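Local coordinates for protein serine hydrolase CCSP0084 (Cycloclasticus sp. P1, PDB 4I3F) that probably hydrolyses carbon-carbon or ester bonds as a serine hydrolase of the alpha/beta hydrolase fold, related to the meta-cleavage product hydrolases, at residues 111-125 with 140-152. Numbering follows the deposited sequence.
With NA (sodium ion), chain D.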
loop_
_atom_site.group_PDB
_atom_site.type_symbol
_atom_site.label_atom_id
_atom_site.label_comp_id
_atom_site.label_asym_id
_atom_site.label_seq_id
_atom_site.Cartn_x
_atom_site.Cartn_y
_atom_site.Cartn_z
ATOM N N LEU A 111 11.191 -6.824 9.599
ATOM C CA LEU A 111 10.857 -6.994 11.012
ATOM C C LEU A 111 11.958 -7.746 11.761
ATOM O O LEU A 111 12.282 -7.410 12.905
ATOM C CB LEU A 111 9.505 -7.702 11.170
ATOM C CG LEU A 111 8.280 -6.962 10.644
ATOM C CD1 LEU A 111 7.025 -7.820 10.802
ATOM C CD2 LEU A 111 8.095 -5.625 11.352
ATOM N N ASP A 112 12.553 -8.749 11.118
ATOM C CA ASP A 112 13.628 -9.497 11.753
ATOM C C ASP A 112 14.848 -8.595 11.971
ATOM O O ASP A 112 15.504 -8.653 13.007
ATOM C CB ASP A 112 14.030 -10.704 10.901
ATOM C CG ASP A 112 13.023 -11.839 10.958
ATOM O OD1 ASP A 112 12.077 -11.789 11.780
ATOM O OD2 ASP A 112 13.199 -12.802 10.177
ATOM N N ALA A 113 15.130 -7.755 10.980
ATOM C CA ALA A 113 16.267 -6.834 11.013
ATOM C C ALA A 113 16.114 -5.737 12.068
ATOM O O ALA A 113 17.106 -5.141 12.507
ATOM C CB ALA A 113 16.442 -6.214 9.648
ATOM N N LYS A 114 14.870 -5.457 12.450
ATOM C CA LYS A 114 14.574 -4.440 13.457
ATOM C C LYS A 114 14.290 -5.064 14.826
ATOM O O LYS A 114 14.020 -4.349 15.804
ATOM C CB LYS A 114 13.376 -3.590 13.018
ATOM C CG LYS A 114 13.589 -2.849 11.709
ATOM C CD LYS A 114 14.800 -1.929 11.774
ATOM C CE LYS A 114 14.485 -0.629 12.470
ATOM N NZ LYS A 114 15.624 0.341 12.402
ATOM N N GLY A 115 14.345 -6.393 14.901
ATOM C CA GLY A 115 14.069 -7.097 16.146
ATOM C C GLY A 115 12.636 -6.961 16.629
ATOM O O GLY A 115 12.373 -7.053 17.831
ATOM N N ILE A 116 11.711 -6.757 15.693
ATOM C CA ILE A 116 10.302 -6.596 16.034
ATOM C C ILE A 116 9.552 -7.911 15.849
ATOM O O ILE A 116 9.440 -8.419 14.728
ATOM C CB ILE A 116 9.640 -5.494 15.174
ATOM C CG1 ILE A 116 10.234 -4.123 15.522
ATOM C CG2 ILE A 116 8.116 -5.505 15.364
ATOM C CD1 ILE A 116 9.839 -3.002 14.562
ATOM N N GLU A 117 9.033 -8.463 16.942
ATOM C CA GLU A 117 8.358 -9.757 16.865
ATOM C C GLU A 117 6.945 -9.635 16.297
ATOM O O GLU A 117 6.543 -10.430 15.437
ATOM C CB GLU A 117 8.350 -10.457 18.229
ATOM C CG GLU A 117 7.645 -11.823 18.235
ATOM C CD GLU A 117 8.207 -12.808 17.200
ATOM O OE1 GLU A 117 9.409 -12.722 16.853
ATOM O OE2 GLU A 117 7.437 -13.679 16.737
ATOM N N GLN A 118 6.199 -8.638 16.768
ATOM C CA GLN A 118 4.834 -8.420 16.291
ATOM C C GLN A 118 4.599 -6.948 16.005
ATOM O O GLN A 118 5.091 -6.084 16.743
ATOM C CB GLN A 118 3.819 -8.885 17.334
ATOM C CG GLN A 118 3.832 -10.372 17.634
ATOM C CD GLN A 118 2.571 -10.816 18.357
ATOM O OE1 GLN A 118 2.213 -10.264 19.398
ATOM N NE2 GLN A 118 1.878 -11.801 17.793
ATOM N N THR A 119 3.826 -6.669 14.961
ATOM C CA THR A 119 3.536 -5.290 14.568
ATOM C C THR A 119 2.089 -5.118 14.099
ATOM O O THR A 119 1.481 -6.062 13.583
ATOM C CB THR A 119 4.511 -4.824 13.453
ATOM O OG1 THR A 119 4.342 -3.422 13.209
ATOM C CG2 THR A 119 4.261 -5.589 12.153
ATOM N N HIS A 120 1.526 -3.925 14.297
ATOM C CA HIS A 120 0.314 -3.555 13.574
ATOM C C HIS A 120 0.711 -3.298 12.128
ATOM O O HIS A 120 1.888 -3.079 11.835
ATOM C CB HIS A 120 -0.320 -2.281 14.144
ATOM C CG HIS A 120 -0.896 -2.424 15.524
ATOM N ND1 HIS A 120 -1.732 -3.457 15.894
ATOM C CD2 HIS A 120 -0.794 -1.617 16.609
ATOM C CE1 HIS A 120 -2.100 -3.293 17.154
ATOM N NE2 HIS A 120 -1.545 -2.183 17.611
ATOM N N ILE A 121 -0.258 -3.291 11.219
ATOM C CA ILE A 121 0.056 -3.120 9.803
ATOM C C ILE A 121 -1.045 -2.357 9.068
ATOM O O ILE A 121 -2.238 -2.519 9.365
ATOM C CB ILE A 121 0.385 -4.501 9.139
ATOM C CG1 ILE A 121 0.794 -4.342 7.670
ATOM C CG2 ILE A 121 -0.767 -5.508 9.338
ATOM C CD1 ILE A 121 1.441 -5.605 7.083
ATOM N N VAL A 122 -0.628 -1.488 8.148
ATOM C CA VAL A 122 -1.545 -0.729 7.297
ATOM C C VAL A 122 -1.104 -0.955 5.864
ATOM O O VAL A 122 0.092 -0.873 5.566
ATOM C CB VAL A 122 -1.476 0.783 7.577
ATOM C CG1 VAL A 122 -2.466 1.546 6.683
ATOM C CG2 VAL A 122 -1.788 1.080 9.040
ATOM N N GLY A 123 -2.047 -1.246 4.974
ATOM C CA GLY A 123 -1.690 -1.442 3.579
ATOM C C GLY A 123 -2.638 -0.813 2.580
ATOM O O GLY A 123 -3.864 -0.998 2.660
ATOM N N ASN A 124 -2.063 -0.072 1.632
ATOM C CA ASN A 124 -2.807 0.557 0.549
ATOM C C ASN A 124 -2.707 -0.270 -0.717
ATOM O O ASN A 124 -1.610 -0.585 -1.154
ATOM C CB ASN A 124 -2.239 1.961 0.276
ATOM C CG ASN A 124 -2.699 2.551 -1.067
ATOM O OD1 ASN A 124 -3.696 2.124 -1.655
ATOM N ND2 ASN A 124 -1.969 3.557 -1.548
ATOM N N SER A 125 -3.854 -0.601 -1.316
ATOM C CA SER A 125 -3.880 -1.250 -2.630
ATOM C C SER A 125 -2.964 -2.460 -2.688
ATOM O O SER A 125 -3.176 -3.450 -1.989
ATOM C CB SER A 125 -3.502 -0.246 -3.723
ATOM O OG SER A 125 -3.431 -0.863 -4.995
ATOM N N GLU A 140 1.626 -14.957 12.981
ATOM C CA GLU A 140 2.152 -14.694 14.317
ATOM C C GLU A 140 2.939 -13.382 14.413
ATOM O O GLU A 140 3.265 -12.928 15.515
ATOM C CB GLU A 140 3.035 -15.862 14.781
ATOM C CG GLU A 140 4.375 -16.011 14.023
ATOM C CD GLU A 140 4.240 -16.480 12.565
ATOM O OE1 GLU A 140 3.145 -16.887 12.137
ATOM O OE2 GLU A 140 5.253 -16.450 11.845
ATOM N N ARG A 141 3.251 -12.775 13.273
ATOM C CA ARG A 141 4.072 -11.571 13.276
ATOM C C ARG A 141 3.222 -10.310 13.286
ATOM O O ARG A 141 3.761 -9.201 13.274
ATOM C CB ARG A 141 4.989 -11.526 12.052
ATOM C CG ARG A 141 5.956 -12.702 11.932
ATOM C CD ARG A 141 6.799 -12.897 13.185
ATOM N NE ARG A 141 7.750 -11.809 13.412
ATOM C CZ ARG A 141 8.955 -11.731 12.850
ATOM N NH1 ARG A 141 9.360 -12.663 12.000
ATOM N NH2 ARG A 141 9.755 -10.705 13.119
ATOM N N PHE A 142 1.898 -10.469 13.302
ATOM C CA PHE A 142 1.009 -9.311 13.150
ATOM C C PHE A 142 -0.097 -9.250 14.184
ATOM O O PHE A 142 -0.583 -10.283 14.662
ATOM C CB PHE A 142 0.451 -9.245 11.718
ATOM C CG PHE A 142 1.527 -9.161 10.687
ATOM C CD1 PHE A 142 2.010 -10.316 10.057
ATOM C CD2 PHE A 142 2.128 -7.944 10.408
ATOM C CE1 PHE A 142 3.048 -10.234 9.140
ATOM C CE2 PHE A 142 3.160 -7.864 9.495
ATOM C CZ PHE A 142 3.620 -9.014 8.859
ATOM N N LYS A 143 -0.459 -8.018 14.541
ATOM C CA LYS A 143 -1.462 -7.753 15.569
ATOM C C LYS A 143 -2.743 -7.310 14.869
ATOM O O LYS A 143 -3.505 -8.148 14.386
ATOM C CB LYS A 143 -0.942 -6.689 16.551
ATOM C CG LYS A 143 0.164 -7.197 17.495
ATOM C CD LYS A 143 1.135 -6.088 17.920
ATOM C CE LYS A 143 0.473 -5.037 18.810
ATOM N NZ LYS A 143 0.034 -5.617 20.114
ATOM N N LYS A 144 -2.977 -6.003 14.785
ATOM C CA LYS A 144 -4.134 -5.502 14.036
ATOM C C LYS A 144 -3.744 -5.029 12.650
ATOM O O LYS A 144 -2.608 -4.600 12.431
ATOM C CB LYS A 144 -4.795 -4.333 14.764
ATOM C CG LYS A 144 -5.569 -4.693 16.016
ATOM C CD LYS A 144 -6.135 -3.412 16.612
ATOM C CE LYS A 144 -7.509 -3.615 17.225
ATOM N NZ LYS A 144 -7.445 -4.081 18.637
ATOM N N ALA A 145 -4.706 -5.071 11.731
ATOM C CA ALA A 145 -4.477 -4.662 10.345
ATOM C C ALA A 145 -5.504 -3.643 9.872
ATOM O O ALA A 145 -6.701 -3.771 10.150
ATOM C CB ALA A 145 -4.475 -5.877 9.418
ATOM N N VAL A 146 -5.027 -2.636 9.149
ATOM C CA VAL A 146 -5.898 -1.703 8.443
ATOM C C VAL A 146 -5.600 -1.808 6.958
ATOM O O VAL A 146 -4.446 -1.677 6.543
ATOM C CB VAL A 146 -5.662 -0.256 8.899
ATOM C CG1 VAL A 146 -6.413 0.726 7.973
ATOM C CG2 VAL A 146 -6.123 -0.074 10.338
ATOM N N LEU A 147 -6.634 -2.057 6.155
ATOM C CA LEU A 147 -6.482 -2.040 4.702
ATOM C C LEU A 147 -7.126 -0.772 4.153
ATOM O O LEU A 147 -8.083 -0.243 4.741
ATOM C CB LEU A 147 -7.132 -3.272 4.064
ATOM C CG LEU A 147 -6.696 -4.631 4.616
ATOM C CD1 LEU A 147 -7.403 -5.779 3.870
ATOM C CD2 LEU A 147 -5.167 -4.789 4.575
ATOM N N MET A 148 -6.589 -0.275 3.042
ATOM C CA MET A 148 -7.121 0.919 2.396
ATOM C C MET A 148 -7.170 0.640 0.906
ATOM O O MET A 148 -6.129 0.588 0.241
ATOM C CB MET A 148 -6.228 2.131 2.664
ATOM C CG MET A 148 -6.898 3.456 2.362
ATOM S SD MET A 148 -5.693 4.791 2.113
ATOM C CE MET A 148 -5.052 4.372 0.495
ATOM N N GLY A 149 -8.376 0.434 0.389
ATOM C CA GLY A 149 -8.565 0.100 -1.017
ATOM C C GLY A 149 -7.680 -1.041 -1.469
ATOM O O GLY A 149 -6.964 -0.917 -2.461
ATOM N N PRO A 150 -7.730 -2.170 -0.753
ATOM C CA PRO A 150 -6.784 -3.251 -1.010
ATOM C C PRO A 150 -7.099 -4.079 -2.258
ATOM O O PRO A 150 -8.263 -4.258 -2.613
ATOM C CB PRO A 150 -6.941 -4.137 0.236
ATOM C CG PRO A 150 -8.385 -3.989 0.598
ATOM C CD PRO A 150 -8.709 -2.527 0.296
ATOM N N VAL A 151 -6.053 -4.587 -2.909
ATOM C CA VAL A 151 -6.237 -5.694 -3.847
ATOM C C VAL A 151 -6.335 -6.963 -3.008
ATOM O O VAL A 151 -6.071 -6.924 -1.807
ATOM C CB VAL A 151 -5.104 -5.787 -4.895
ATOM C CG1 VAL A 151 -5.100 -4.543 -5.776
ATOM C CG2 VAL A 151 -3.734 -5.971 -4.238
ATOM N N GLY A 152 -6.738 -8.078 -3.616
ATOM C CA GLY A 152 -6.906 -9.309 -2.857
ATOM C C GLY A 152 -8.264 -9.956 -3.066
ATOM O O GLY A 152 -8.452 -11.122 -2.730
HETATM NA NA NA D . 6.323 -17.159 9.883
HETATM O O HOH W 1 0.307 -8.842 20.893
HETATM O O HOH W 2 8.154 -15.192 10.831
HETATM O O HOH W 3 8.272 -19.042 9.449
#
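Arg141 reaches back from the 3-10 segment just before strand 142-148 to Asp112 at the end of helix 96-113 and to the loop that leads into strand 119-124, and its guanidinium is gripped along its edge. NH1 and NH2 both point at Asp112 OD1, each 2.9 Å away, in a salt bridge whose carboxylate lies nearly coplanar with the guanidinium (11°). NH2 also donates to Ile116 O (2.8 Å) and NE to Glu117 O (2.7 Å), while Glu117 OE1 lies over one face; the long salt bridge with this carboxylate works through charge, no N-H pointing at it. Bends at chi2 and chi3 (-54° and -68°) fold the arginine chain back to these partners. A methionine here would probably leave the Asp112 carboxylate without its charged mate and the carbonyls of Ile116 and Glu117 without these donors. This end is the watery one: a water on NH1 also binds the sodium ion held by Glu140 and His138, and Gln118 OE1 takes a bond from another water.

Farther along, strands 119-124 and 142-148 pair in parallel and the packing closes. A beta bulge shifts the register between Thr119 and Ile121; there Lys144 N donates to His120 ND1 (3.0 Å), exactly in the ring plane, while Lys143 CE rests over a ring face in a CH-pi contact. On the side of the sheet bearing Thr119 and Ile121, Phe142 CE2 meets Ile121 CD1 at 3.7 Å and Ala145 packs on Ile121. On the face bearing Val122 and Val146, Met148 CE packs against the Asn124 amide, 3.4 Å from Asn124 CG, and Asn124 ND2 is hydrogen-bonded to Asn62 OD1. Ser125, in a strained backbone turn, fits the nucleophile elbow of this fold, probably carrying the catalytic serine.

Helix 126-137 completes the beta-alpha-beta crossover, covering Phe142, Ile121 and Leu147; strand 46-50 flanks strand 119-124, and strand 243-248 borders strand 142-148 within the central sheet.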